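Local atomic coordinates of glycosyl hydrolase family 2, TIM barrel domain protein (PDB entry 6DXU), a protein that probably hydrolyses beta-glucuronides as a glycoside hydrolase family 2 beta-glucuronidase of a human gut bacterium. Residues 198-210 and 222-234. Sequence-based numbering, arbitrary orientation.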
ATOM      1  N   TYR D 198       2.607 -12.467 -33.448  1.00 16.35           N
ATOM      2  CA  TYR D 198       1.415 -11.867 -34.022  1.00 21.13           C
ATOM      3  C   TYR D 198       0.298 -12.901 -34.036  1.00 20.73           C
ATOM      4  O   TYR D 198       0.501 -14.035 -34.486  1.00 23.00           O
ATOM      5  CB  TYR D 198       1.686 -11.385 -35.444  1.00 22.75           C
ATOM      6  CG  TYR D 198       2.669 -10.240 -35.585  1.00 22.15           C
ATOM      7  CD1 TYR D 198       3.861 -10.408 -36.289  1.00 22.58           C
ATOM      8  CD2 TYR D 198       2.393  -8.983 -35.042  1.00 24.10           C
ATOM      9  CE1 TYR D 198       4.752  -9.357 -36.447  1.00 26.48           C
ATOM     10  CE2 TYR D 198       3.285  -7.922 -35.196  1.00 22.95           C
ATOM     11  CZ  TYR D 198       4.462  -8.122 -35.902  1.00 21.21           C
ATOM     12  OH  TYR D 198       5.348  -7.076 -36.071  1.00 23.09           O
ATOM     13  N   LEU D 199      -0.881 -12.502 -33.573  1.00 19.61           N
ATOM     14  CA  LEU D 199      -2.042 -13.373 -33.530  1.00 17.51           C
ATOM     15  C   LEU D 199      -3.202 -12.712 -34.252  1.00 21.28           C
ATOM     16  O   LEU D 199      -3.306 -11.481 -34.263  1.00 19.30           O
ATOM     17  CB  LEU D 199      -2.467 -13.670 -32.079  1.00 19.98           C
ATOM     18  CG  LEU D 199      -1.431 -14.406 -31.232  1.00 21.50           C
ATOM     19  CD1 LEU D 199      -1.892 -14.373 -29.779  1.00 21.28           C
ATOM     20  CD2 LEU D 199      -1.261 -15.848 -31.737  1.00 23.00           C
ATOM     21  N   PRO D 200      -4.109 -13.510 -34.837  1.00 18.24           N
ATOM     22  CA  PRO D 200      -5.377 -12.950 -35.322  1.00 20.90           C
ATOM     23  C   PRO D 200      -6.307 -12.668 -34.150  1.00 20.38           C
ATOM     24  O   PRO D 200      -5.909 -12.849 -32.995  1.00 20.00           O
ATOM     25  CB  PRO D 200      -5.925 -14.060 -36.226  1.00 25.20           C
ATOM     26  CG  PRO D 200      -5.419 -15.322 -35.570  1.00 24.80           C
ATOM     27  CD  PRO D 200      -4.051 -14.974 -35.000  1.00 23.20           C
ATOM     28  N   GLU D 201      -7.545 -12.258 -34.434  1.00 19.65           N
ATOM     29  CA  GLU D 201      -8.500 -11.941 -33.369  1.00 23.70           C
ATOM     30  C   GLU D 201      -8.712 -13.119 -32.429  1.00 24.71           C
ATOM     31  O   GLU D 201      -8.757 -12.945 -31.205  1.00 22.15           O
ATOM     32  CB  GLU D 201      -9.836 -11.514 -33.974  1.00 30.29           C
ATOM     33  CG  GLU D 201      -9.836 -10.101 -34.513  1.00 26.55           C
ATOM     34  CD  GLU D 201     -11.138  -9.758 -35.230  1.00 35.80           C
ATOM     35  OE1 GLU D 201     -11.609  -8.616 -35.070  1.00 30.74           O
ATOM     36  OE2 GLU D 201     -11.706 -10.640 -35.918  1.00 31.47           O
ATOM     37  N   VAL D 202      -8.865 -14.321 -32.973  1.00 20.68           N
ATOM     38  CA  VAL D 202      -9.173 -15.498 -32.171  1.00 22.87           C
ATOM     39  C   VAL D 202      -8.020 -16.470 -32.301  1.00 22.67           C
ATOM     40  O   VAL D 202      -7.670 -16.869 -33.417  1.00 22.62           O
ATOM     41  CB  VAL D 202     -10.488 -16.167 -32.605  1.00 22.03           C
ATOM     42  CG1 VAL D 202     -10.785 -17.349 -31.690  1.00 20.14           C
ATOM     43  CG2 VAL D 202     -11.632 -15.166 -32.584  1.00 22.32           C
ATOM     44  N   SER D 203      -7.453 -16.876 -31.168  1.00 23.29           N
ATOM     45  CA  SER D 203      -6.357 -17.833 -31.176  1.00 22.96           C
ATOM     46  C   SER D 203      -6.521 -18.764 -29.980  1.00 25.86           C
ATOM     47  O   SER D 203      -7.521 -18.715 -29.254  1.00 21.23           O
ATOM     48  CB  SER D 203      -4.999 -17.120 -31.166  1.00 24.75           C
ATOM     49  OG  SER D 203      -4.880 -16.266 -30.046  1.00 21.46           O
ATOM     50  N   PHE D 204      -5.534 -19.632 -29.788  1.00 25.06           N
ATOM     51  CA  PHE D 204      -5.536 -20.604 -28.705  1.00 26.67           C
ATOM     52  C   PHE D 204      -4.580 -20.130 -27.618  1.00 29.22           C
ATOM     53  O   PHE D 204      -3.394 -19.900 -27.881  1.00 31.18           O
ATOM     54  CB  PHE D 204      -5.128 -21.984 -29.218  1.00 29.26           C
ATOM     55  CG  PHE D 204      -6.026 -22.520 -30.314  1.00 28.54           C
ATOM     56  CD1 PHE D 204      -5.588 -22.568 -31.631  1.00 30.61           C
ATOM     57  CD2 PHE D 204      -7.297 -22.974 -30.020  1.00 34.42           C
ATOM     58  CE1 PHE D 204      -6.412 -23.054 -32.642  1.00 30.23           C
ATOM     59  CE2 PHE D 204      -8.122 -23.461 -31.014  1.00 33.64           C
ATOM     60  CZ  PHE D 204      -7.677 -23.504 -32.333  1.00 36.11           C
ATOM     61  N   GLU D 205      -5.103 -19.978 -26.402  1.00 27.57           N
ATOM     62  CA  GLU D 205      -4.283 -19.651 -25.243  1.00 30.04           C
ATOM     63  C   GLU D 205      -3.594 -20.882 -24.668  1.00 30.61           C
ATOM     64  O   GLU D 205      -2.439 -20.804 -24.234  1.00 33.92           O
ATOM     65  CB  GLU D 205      -5.152 -18.986 -24.169  1.00 30.45           C
ATOM     66  CG  GLU D 205      -4.406 -18.626 -22.900  1.00 36.11           C
ATOM     67  CD  GLU D 205      -5.234 -17.772 -21.953  1.00 50.00           C
ATOM     68  OE1 GLU D 205      -6.476 -17.752 -22.090  1.00 49.65           O
ATOM     69  OE2 GLU D 205      -4.639 -17.140 -21.054  1.00 67.13           O
ATOM     70  N   GLN D 206      -4.290 -22.017 -24.647  1.00 27.45           N
ATOM     71  CA  GLN D 206      -3.752 -23.281 -24.161  1.00 29.76           C
ATOM     72  C   GLN D 206      -4.284 -24.390 -25.057  1.00 27.88           C
ATOM     73  O   GLN D 206      -5.448 -24.348 -25.468  1.00 26.43           O
ATOM     74  CB  GLN D 206      -4.216 -23.600 -22.722  1.00 36.93           C
ATOM     75  CG  GLN D 206      -3.902 -22.605 -21.601  1.00 44.00           C
ATOM     76  CD  GLN D 206      -2.467 -22.654 -21.148  1.00 43.80           C
ATOM     77  OE1 GLN D 206      -1.730 -23.587 -21.492  1.00 46.91           O
ATOM     78  NE2 GLN D 206      -2.061 -21.670 -20.341  1.00 42.97           N
ATOM     79  N   ILE D 207      -3.442 -25.376 -25.358  1.00 22.21           N
ATOM     80  CA  ILE D 207      -3.871 -26.616 -26.009  1.00 22.86           C
ATOM     81  C   ILE D 207      -3.375 -27.767 -25.154  1.00 23.48           C
ATOM     82  O   ILE D 207      -2.160 -27.952 -25.009  1.00 25.15           O
ATOM     83  CB  ILE D 207      -3.330 -26.751 -27.443  1.00 22.39           C
ATOM     84  CG1 ILE D 207      -3.837 -25.598 -28.310  1.00 25.33           C
ATOM     85  CG2 ILE D 207      -3.760 -28.111 -28.047  1.00 22.26           C
ATOM     86  CD1 ILE D 207      -3.130 -25.485 -29.640  1.00 22.72           C
ATOM     87  N   HIS D 208      -4.294 -28.544 -24.597  1.00 22.73           N
ATOM     88  CA  HIS D 208      -3.931 -29.688 -23.765  1.00 23.18           C
ATOM     89  C   HIS D 208      -4.392 -30.974 -24.430  1.00 25.70           C
ATOM     90  O   HIS D 208      -5.579 -31.135 -24.722  1.00 26.04           O
ATOM     91  CB  HIS D 208      -4.514 -29.554 -22.361  1.00 27.94           C
ATOM     92  CG  HIS D 208      -3.694 -28.676 -21.471  1.00 31.83           C
ATOM     93  ND1 HIS D 208      -4.245 -27.763 -20.598  1.00 36.13           N
ATOM     94  CD2 HIS D 208      -2.351 -28.562 -21.339  1.00 28.88           C
ATOM     95  CE1 HIS D 208      -3.275 -27.128 -19.960  1.00 37.37           C
ATOM     96  NE2 HIS D 208      -2.116 -27.599 -20.388  1.00 33.43           N
ATOM     97  N   LEU D 209      -3.451 -31.878 -24.673  1.00 23.83           N
ATOM     98  CA  LEU D 209      -3.717 -33.163 -25.309  1.00 25.53           C
ATOM     99  C   LEU D 209      -3.604 -34.234 -24.233  1.00 27.82           C
ATOM    100  O   LEU D 209      -2.500 -34.567 -23.803  1.00 30.49           O
ATOM    101  CB  LEU D 209      -2.732 -33.421 -26.443  1.00 25.34           C
ATOM    102  CG  LEU D 209      -2.632 -32.280 -27.455  1.00 25.99           C
ATOM    103  CD1 LEU D 209      -1.601 -32.601 -28.520  1.00 24.42           C
ATOM    104  CD2 LEU D 209      -3.990 -32.006 -28.080  1.00 27.12           C
ATOM    105  N   GLU D 210      -4.741 -34.749 -23.771  1.00 26.58           N
ATOM    106  CA  GLU D 210      -4.753 -35.809 -22.768  1.00 28.27           C
ATOM    107  C   GLU D 210      -4.754 -37.140 -23.493  1.00 29.62           C
ATOM    108  O   GLU D 210      -5.737 -37.480 -24.148  1.00 30.38           O
ATOM    109  CB  GLU D 210      -5.970 -35.736 -21.857  1.00 29.72           C
ATOM    110  CG  GLU D 210      -5.918 -34.769 -20.728  1.00 43.05           C
ATOM    111  CD  GLU D 210      -7.176 -34.885 -19.884  1.00 44.91           C
ATOM    112  OE1 GLU D 210      -8.213 -34.362 -20.319  1.00 49.72           O
ATOM    113  OE2 GLU D 210      -7.139 -35.532 -18.813  1.00 44.23           O
ATOM    114  N   LEU D 222      -7.466 -40.006 -26.983  1.00 28.79           N
ATOM    115  CA  LEU D 222      -6.975 -38.636 -27.033  1.00 30.24           C
ATOM    116  C   LEU D 222      -8.146 -37.698 -26.782  1.00 29.69           C
ATOM    117  O   LEU D 222      -9.174 -37.789 -27.462  1.00 28.32           O
ATOM    118  CB  LEU D 222      -6.301 -38.334 -28.377  1.00 28.86           C
ATOM    119  CG  LEU D 222      -5.882 -36.871 -28.573  1.00 28.67           C
ATOM    120  CD1 LEU D 222      -4.741 -36.500 -27.620  1.00 27.05           C
ATOM    121  CD2 LEU D 222      -5.468 -36.615 -30.017  1.00 31.54           C
ATOM    122  N   LYS D 223      -8.008 -36.832 -25.782  1.00 25.82           N
ATOM    123  CA  LYS D 223      -8.937 -35.738 -25.540  1.00 26.00           C
ATOM    124  C   LYS D 223      -8.214 -34.440 -25.853  1.00 24.76           C
ATOM    125  O   LYS D 223      -7.109 -34.207 -25.348  1.00 25.07           O
ATOM    126  CB  LYS D 223      -9.436 -35.717 -24.093  1.00 30.66           C
ATOM    127  CG  LYS D 223     -10.363 -36.864 -23.713  1.00 38.51           C
ATOM    128  CD  LYS D 223     -10.945 -36.637 -22.314  1.00 43.96           C
ATOM    129  CE  LYS D 223     -10.993 -37.927 -21.506  1.00 51.50           C
ATOM    130  NZ  LYS D 223     -11.907 -37.772 -20.337  1.00 63.40           N
ATOM    131  N   VAL D 224      -8.815 -33.623 -26.708  1.00 24.75           N
ATOM    132  CA  VAL D 224      -8.229 -32.366 -27.148  1.00 23.02           C
ATOM    133  C   VAL D 224      -8.986 -31.257 -26.437  1.00 24.50           C
ATOM    134  O   VAL D 224     -10.170 -31.027 -26.722  1.00 23.16           O
ATOM    135  CB  VAL D 224      -8.304 -32.194 -28.668  1.00 22.25           C
ATOM    136  CG1 VAL D 224      -7.728 -30.849 -29.071  1.00 23.05           C
ATOM    137  CG2 VAL D 224      -7.574 -33.349 -29.402  1.00 24.83           C
ATOM    138  N   LYS D 225      -8.321 -30.580 -25.507  1.00 24.84           N
ATOM    139  CA  LYS D 225      -8.931 -29.482 -24.770  1.00 23.23           C
ATOM    140  C   LYS D 225      -8.170 -28.197 -25.058  1.00 24.82           C
ATOM    141  O   LYS D 225      -6.947 -28.196 -25.238  1.00 22.89           O
ATOM    142  CB  LYS D 225      -8.954 -29.755 -23.258  1.00 26.99           C
ATOM    143  CG  LYS D 225      -9.843 -30.922 -22.855  1.00 33.45           C
ATOM    144  CD  LYS D 225      -9.652 -31.296 -21.389  1.00 40.97           C
ATOM    145  CE  LYS D 225     -10.568 -32.451 -20.985  1.00 43.80           C
ATOM    146  NZ  LYS D 225     -10.272 -32.919 -19.602  1.00 47.74           N
ATOM    147  N   THR D 226      -8.900 -27.094 -25.104  1.00 23.11           N
ATOM    148  CA  THR D 226      -8.273 -25.832 -25.441  1.00 24.07           C
ATOM    149  C   THR D 226      -8.923 -24.707 -24.651  1.00 22.46           C
ATOM    150  O   THR D 226     -10.053 -24.827 -24.173  1.00 24.73           O
ATOM    151  CB  THR D 226      -8.357 -25.556 -26.945  1.00 26.61           C
ATOM    152  OG1 THR D 226      -7.518 -24.441 -27.265  1.00 39.30           O
ATOM    153  CG2 THR D 226      -9.780 -25.249 -27.358  1.00 22.22           C
ATOM    154  N   SER D 227      -8.157 -23.636 -24.477  1.00 24.53           N
ATOM    155  CA  SER D 227      -8.645 -22.358 -23.971  1.00 22.92           C
ATOM    156  C   SER D 227      -8.443 -21.322 -25.065  1.00 24.10           C
ATOM    157  O   SER D 227      -7.340 -21.203 -25.606  1.00 24.59           O
ATOM    158  CB  SER D 227      -7.892 -21.935 -22.704  1.00 29.44           C
ATOM    159  OG  SER D 227      -8.109 -22.859 -21.651  1.00 39.17           O
ATOM    160  N   PHE D 228      -9.497 -20.593 -25.406  1.00 21.85           N
ATOM    161  CA  PHE D 228      -9.400 -19.596 -26.466  1.00 19.22           C
ATOM    162  C   PHE D 228      -8.918 -18.262 -25.930  1.00 27.27           C
ATOM    163  O   PHE D 228      -9.223 -17.877 -24.799  1.00 25.28           O
ATOM    164  CB  PHE D 228     -10.751 -19.396 -27.150  1.00 20.68           C
ATOM    165  CG  PHE D 228     -11.127 -20.525 -28.057  1.00 19.09           C
ATOM    166  CD1 PHE D 228     -10.705 -20.535 -29.377  1.00 21.06           C
ATOM    167  CD2 PHE D 228     -11.888 -21.587 -27.582  1.00 20.37           C
ATOM    168  CE1 PHE D 228     -11.035 -21.580 -30.211  1.00 25.33           C
ATOM    169  CE2 PHE D 228     -12.228 -22.631 -28.414  1.00 22.16           C
ATOM    170  CZ  PHE D 228     -11.795 -22.628 -29.730  1.00 24.34           C
ATOM    171  N   TYR D 229      -8.174 -17.546 -26.768  1.00 24.68           N
ATOM    172  CA  TYR D 229      -7.837 -16.151 -26.527  1.00 23.52           C
ATOM    173  C   TYR D 229      -8.669 -15.332 -27.503  1.00 24.78           C
ATOM    174  O   TYR D 229      -8.504 -15.453 -28.719  1.00 22.19           O
ATOM    175  CB  TYR D 229      -6.338 -15.901 -26.696  1.00 25.43           C
ATOM    176  CG  TYR D 229      -5.934 -14.524 -26.226  1.00 25.71           C
ATOM    177  CD1 TYR D 229      -6.278 -14.080 -24.951  1.00 28.48           C
ATOM    178  CD2 TYR D 229      -5.220 -13.668 -27.048  1.00 23.79           C
ATOM    179  CE1 TYR D 229      -5.916 -12.807 -24.509  1.00 29.31           C
ATOM    180  CE2 TYR D 229      -4.843 -12.404 -26.616  1.00 25.53           C
ATOM    181  CZ  TYR D 229      -5.197 -11.977 -25.345  1.00 30.11           C
ATOM    182  OH  TYR D 229      -4.837 -10.714 -24.913  1.00 29.20           O
ATOM    183  N   ASN D 230      -9.598 -14.546 -26.973  1.00 20.58           N
ATOM    184  CA  ASN D 230     -10.627 -13.908 -27.786  1.00 23.07           C
ATOM    185  C   ASN D 230     -10.957 -12.530 -27.206  1.00 23.51           C
ATOM    186  O   ASN D 230     -12.090 -12.284 -26.761  1.00 19.18           O
ATOM    187  CB  ASN D 230     -11.861 -14.820 -27.845  1.00 21.72           C
ATOM    188  CG  ASN D 230     -12.968 -14.280 -28.733  1.00 23.64           C
ATOM    189  OD1 ASN D 230     -12.808 -13.280 -29.438  1.00 21.44           O
ATOM    190  ND2 ASN D 230     -14.118 -14.955 -28.697  1.00 23.26           N
ATOM    191  N   PRO D 231      -9.997 -11.600 -27.210  1.00 23.48           N
ATOM    192  CA  PRO D 231     -10.242 -10.286 -26.593  1.00 27.82           C
ATOM    193  C   PRO D 231     -11.288  -9.451 -27.319  1.00 31.98           C
ATOM    194  O   PRO D 231     -11.840  -8.531 -26.706  1.00 28.48           O
ATOM    195  CB  PRO D 231      -8.858  -9.607 -26.624  1.00 28.00           C
ATOM    196  CG  PRO D 231      -8.106 -10.308 -27.720  1.00 27.41           C
ATOM    197  CD  PRO D 231      -8.620 -11.729 -27.736  1.00 23.80           C
ATOM    198  N   GLU D 232     -11.569  -9.721 -28.596  1.00 27.99           N
ATOM    199  CA  GLU D 232     -12.593  -8.985 -29.328  1.00 26.21           C
ATOM    200  C   GLU D 232     -13.984  -9.566 -29.164  1.00 24.20           C
ATOM    201  O   GLU D 232     -14.928  -9.013 -29.733  1.00 27.79           O
ATOM    202  CB  GLU D 232     -12.280  -8.918 -30.826  1.00 31.33           C
ATOM    203  CG  GLU D 232     -11.033  -8.147 -31.171  1.00 37.37           C
ATOM    204  CD  GLU D 232     -11.144  -6.657 -30.881  1.00 43.91           C
ATOM    205  OE1 GLU D 232     -12.280  -6.119 -30.799  1.00 42.41           O
ATOM    206  OE2 GLU D 232     -10.081  -6.019 -30.744  1.00 43.87           O
ATOM    207  N   ASP D 233     -14.133 -10.660 -28.420  1.00 23.33           N
ATOM    208  CA  ASP D 233     -15.452 -11.232 -28.125  1.00 22.21           C
ATOM    209  C   ASP D 233     -16.184 -11.673 -29.399  1.00 26.17           C
ATOM    210  O   ASP D 233     -17.400 -11.511 -29.531  1.00 21.74           O
ATOM    211  CB  ASP D 233     -16.290 -10.235 -27.308  1.00 23.26           C
ATOM    212  CG  ASP D 233     -17.611 -10.808 -26.852  1.00 25.31           C
ATOM    213  OD1 ASP D 233     -18.638 -10.097 -26.981  1.00 29.35           O
ATOM    214  OD2 ASP D 233     -17.629 -11.980 -26.406  1.00 25.52           O
ATOM    215  N   ILE D 234     -15.436 -12.278 -30.334  1.00 22.45           N
ATOM    216  CA  ILE D 234     -16.053 -12.935 -31.487  1.00 21.66           C
ATOM    217  C   ILE D 234     -16.975 -14.043 -30.993  1.00 22.97           C
ATOM    218  O   ILE D 234     -16.588 -14.858 -30.147  1.00 23.35           O
ATOM    219  CB  ILE D 234     -14.958 -13.484 -32.427  1.00 19.96           C
ATOM    220  CG1 ILE D 234     -14.000 -12.369 -32.887  1.00 26.53           C
ATOM    221  CG2 ILE D 234     -15.580 -14.207 -33.629  1.00 20.08           C
ATOM    222  CD1 ILE D 234     -14.683 -11.157 -33.465  1.00 34.45           C
TER
HETATM  223  O   HOH W   1     -11.007 -11.737 -30.237  1.00 27.16           O
HETATM  224  O   HOH W   2      -9.022 -18.140 -22.000  1.00 43.31           O
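Glu205 N and Gln206 N both bond to Ser227 O, a classic beta bulge that shifts the register of this antiparallel pair by one residue. Just beyond it Gln206 O takes two donors, the backbone Ser227 N and a side-chain hydroxyl, Thr226 OG1 lying 2.7 Å from Gln206 O. That hydroxyl lies anti to its own backbone nitrogen (chi1 -169°), which turns it to the neighbouring strand, where it also comes within 3.1 Å of Phe204 CD2. The Phe204 and Phe228 side chains run side by side and point the same way, their ring planes 38° apart and CE2 of the first 3.6 Å from CE1 of the second. Val202 splits its branches: CG1 touches Phe228 CD1, while CG2 packs on Ile234 CG1 at 3.7 Å. On the face bearing His208, extended Lys225 reaches diagonally to Glu210, NZ meeting OE1 on its syn side at 2.6 Å in a salt bridge. Closing off the type I turn Asn230-Asp233, the Asn230 amide clasps Ile234 twice, OD1 accepting from N and ND2 giving to O at 2.9 Å; ND2 also reaches Pro261 O, and a water joins OD1 to Glu201 O and Glu232 N. With an alanine here, Ile234 N and O and the bridging water would probably lose their amide partner, leaving the turn less firmly held. The hairpin 203-213/219-229 belongs to a three-stranded sheet completed by strand 263-273; Phe204 and Ile207 pack on Leu290 of strand 286-294, consistent with the beta-sandwich domain of family 2 enzymes, while Asn418, following helix 399-416, bonds to the backbone of Ile207 and Leu209.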